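Local structure of putative NAD(P)H-dependent FMN-containing oxidoreductase YwqN (Bacillus subtilis, 1RLI) at residues I136-F139 and E140-H144. The protein is a putative NADPH-dependent oxidoreductase of the SsuE family that probably uses FMN as its cofactor. Numbering follows the deposited sequence.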
loop_
_atom_site.group_PDB
_atom_site.type_symbol
_atom_site.label_atom_id
_atom_site.label_comp_id
_atom_site.label_asym_id
_atom_site.label_seq_id
_atom_site.Cartn_x
_atom_site.Cartn_y
_atom_site.Cartn_z
ATOM N N ILE D 136 -6.445 -5.054 0.656
ATOM C CA ILE D 136 -6.048 -6.039 -0.344
ATOM C C ILE D 136 -4.562 -6.344 -0.169
ATOM O O ILE D 136 -4.155 -7.486 -0.290
ATOM C CB ILE D 136 -6.344 -5.531 -1.782
ATOM C CG1 ILE D 136 -7.859 -5.321 -1.945
ATOM C CG2 ILE D 136 -5.856 -6.547 -2.832
ATOM C CD1 ILE D 136 -8.693 -6.602 -1.693
ATOM N N GLN D 137 -3.752 -5.329 0.130
ATOM C CA GLN D 137 -2.317 -5.567 0.321
ATOM C C GLN D 137 -2.058 -6.361 1.599
ATOM O O GLN D 137 -1.092 -7.123 1.687
ATOM C CB GLN D 137 -1.556 -4.241 0.339
ATOM C CG GLN D 137 -1.651 -3.507 -0.986
ATOM C CD GLN D 137 -0.944 -2.163 -0.951
ATOM O OE1 GLN D 137 -1.393 -1.232 -0.277
ATOM N NE2 GLN D 137 0.167 -2.060 -1.662
ATOM N N GLN D 138 -2.938 -6.209 2.581
ATOM C CA GLN D 138 -2.809 -6.959 3.813
ATOM C C GLN D 138 -3.097 -8.417 3.451
ATOM O O GLN D 138 -2.354 -9.319 3.857
ATOM C CB GLN D 138 -3.832 -6.433 4.827
ATOM C CG GLN D 138 -3.721 -6.989 6.228
ATOM C CD GLN D 138 -4.676 -6.247 7.160
ATOM O OE1 GLN D 138 -5.896 -6.377 7.036
ATOM N NE2 GLN D 138 -4.126 -5.436 8.064
ATOM N N PHE D 139 -4.148 -8.661 2.662
ATOM C CA PHE D 139 -4.467 -10.048 2.262
ATOM C C PHE D 139 -3.293 -10.640 1.487
ATOM O O PHE D 139 -2.975 -11.821 1.644
ATOM C CB PHE D 139 -5.733 -10.110 1.396
ATOM C CG PHE D 139 -7.011 -10.184 2.183
ATOM C CD1 PHE D 139 -7.265 -11.276 3.019
ATOM C CD2 PHE D 139 -7.975 -9.173 2.086
ATOM C CE1 PHE D 139 -8.460 -11.372 3.752
ATOM C CE2 PHE D 139 -9.186 -9.256 2.820
ATOM C CZ PHE D 139 -9.425 -10.360 3.651
ATOM N N GLU D 140 -2.646 -9.813 0.662
ATOM C CA GLU D 140 -1.486 -10.253 -0.118
ATOM C C GLU D 140 -0.422 -10.812 0.838
ATOM O O GLU D 140 0.128 -11.891 0.580
ATOM C CB GLU D 140 -0.919 -9.068 -0.926
ATOM C CG GLU D 140 0.410 -9.339 -1.672
ATOM C CD GLU D 140 0.976 -8.091 -2.376
ATOM O OE1 GLU D 140 0.641 -6.941 -1.986
ATOM O OE2 GLU D 140 1.786 -8.259 -3.319
ATOM N N HIS D 141 -0.124 -10.089 1.921
ATOM C CA HIS D 141 0.895 -10.563 2.870
ATOM C C HIS D 141 0.432 -11.828 3.581
ATOM O O HIS D 141 1.221 -12.737 3.805
ATOM C CB HIS D 141 1.229 -9.496 3.930
ATOM C CG HIS D 141 1.990 -8.319 3.393
ATOM N ND1 HIS D 141 3.098 -8.450 2.578
ATOM C CD2 HIS D 141 1.816 -6.990 3.579
ATOM C CE1 HIS D 141 3.569 -7.249 2.280
ATOM N NE2 HIS D 141 2.807 -6.347 2.875
ATOM N N ILE D 142 -0.839 -11.872 3.956
ATOM C CA ILE D 142 -1.384 -13.056 4.632
ATOM C C ILE D 142 -1.229 -14.297 3.738
ATOM O O ILE D 142 -0.677 -15.331 4.157
ATOM C CB ILE D 142 -2.888 -12.844 4.962
ATOM C CG1 ILE D 142 -3.016 -11.758 6.040
ATOM C CG2 ILE D 142 -3.536 -14.172 5.408
ATOM C CD1 ILE D 142 -4.487 -11.337 6.293
ATOM N N PHE D 143 -1.701 -14.207 2.500
ATOM C CA PHE D 143 -1.601 -15.363 1.621
ATOM C C PHE D 143 -0.157 -15.747 1.315
ATOM O O PHE D 143 0.182 -16.944 1.318
ATOM C CB PHE D 143 -2.389 -15.118 0.319
ATOM C CG PHE D 143 -3.854 -14.848 0.547
ATOM C CD1 PHE D 143 -4.557 -15.541 1.531
ATOM C CD2 PHE D 143 -4.535 -13.908 -0.216
ATOM C CE1 PHE D 143 -5.907 -15.306 1.758
ATOM C CE2 PHE D 143 -5.900 -13.663 0.006
ATOM C CZ PHE D 143 -6.585 -14.361 0.991
ATOM N N HIS D 144 0.698 -14.755 1.086
ATOM C CA HIS D 144 2.092 -15.031 0.789
ATOM C C HIS D 144 2.747 -15.761 1.952
ATOM O O HIS D 144 3.599 -16.615 1.751
ATOM C CB HIS D 144 2.868 -13.751 0.543
ATOM C CG HIS D 144 4.319 -13.986 0.262
ATOM N ND1 HIS D 144 4.771 -14.444 -0.956
ATOM C CD2 HIS D 144 5.412 -13.878 1.056
ATOM C CE1 HIS D 144 6.083 -14.605 -0.904
ATOM N NE2 HIS D 144 6.496 -14.267 0.305
#
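F139 and F143 stand next to each other, one helical turn apart, with little of one ring over the other. Their ring planes are nearly parallel, at 18°. The ring centroids are 5.7 Å from each other. The nearest ring atoms are F139 CD1 and F143 CZ, 3.8 Å apart. F143 CE2 also packs on F139 CB. Both side chains have CG anti to the carbonyl carbon, which carries the two rings off the same side of the helix. I142 adds a looser apolar contact, its CD1 lying 4.3 Å from F139 CD1.

The backbone fixes this spacing. F143 N donates to F139 O over 2.8 Å in an almost straight bond, 177° at the hydrogen. I142 N to Q138 O, H141 N to Q137 O and E140 N to I136 O continue the regular i to i+4 ladder of an alpha-helix. On another side of the helix, E140 CB rests 3.3 Å from Q137 O, and H141 CD2 is 3.5 Å from the same oxygen.

Q138 and H141 face the second subunit: Q138 NE2 bonds to F84 O of that subunit, where the F84 ring meets that of H141. The helix thus joins the sheet of its own chain to the subunit interfaces of the tetramer.

Helix 133-146 packs with its aromatic side on the sheet of the flavodoxin-like fold. F139 and F143 both touch V120 of strand 117-124. F143 meets F150 of strand 149-157 edge-to-face. An alanine in place of F143 would probably take away the ring beside F139 and leave a gap where F143 meets V120 and F150. F139 also reaches L90 and I94 of helix 88-95, so the aromatic pair lies between that helix and strands 117-124 and 149-157.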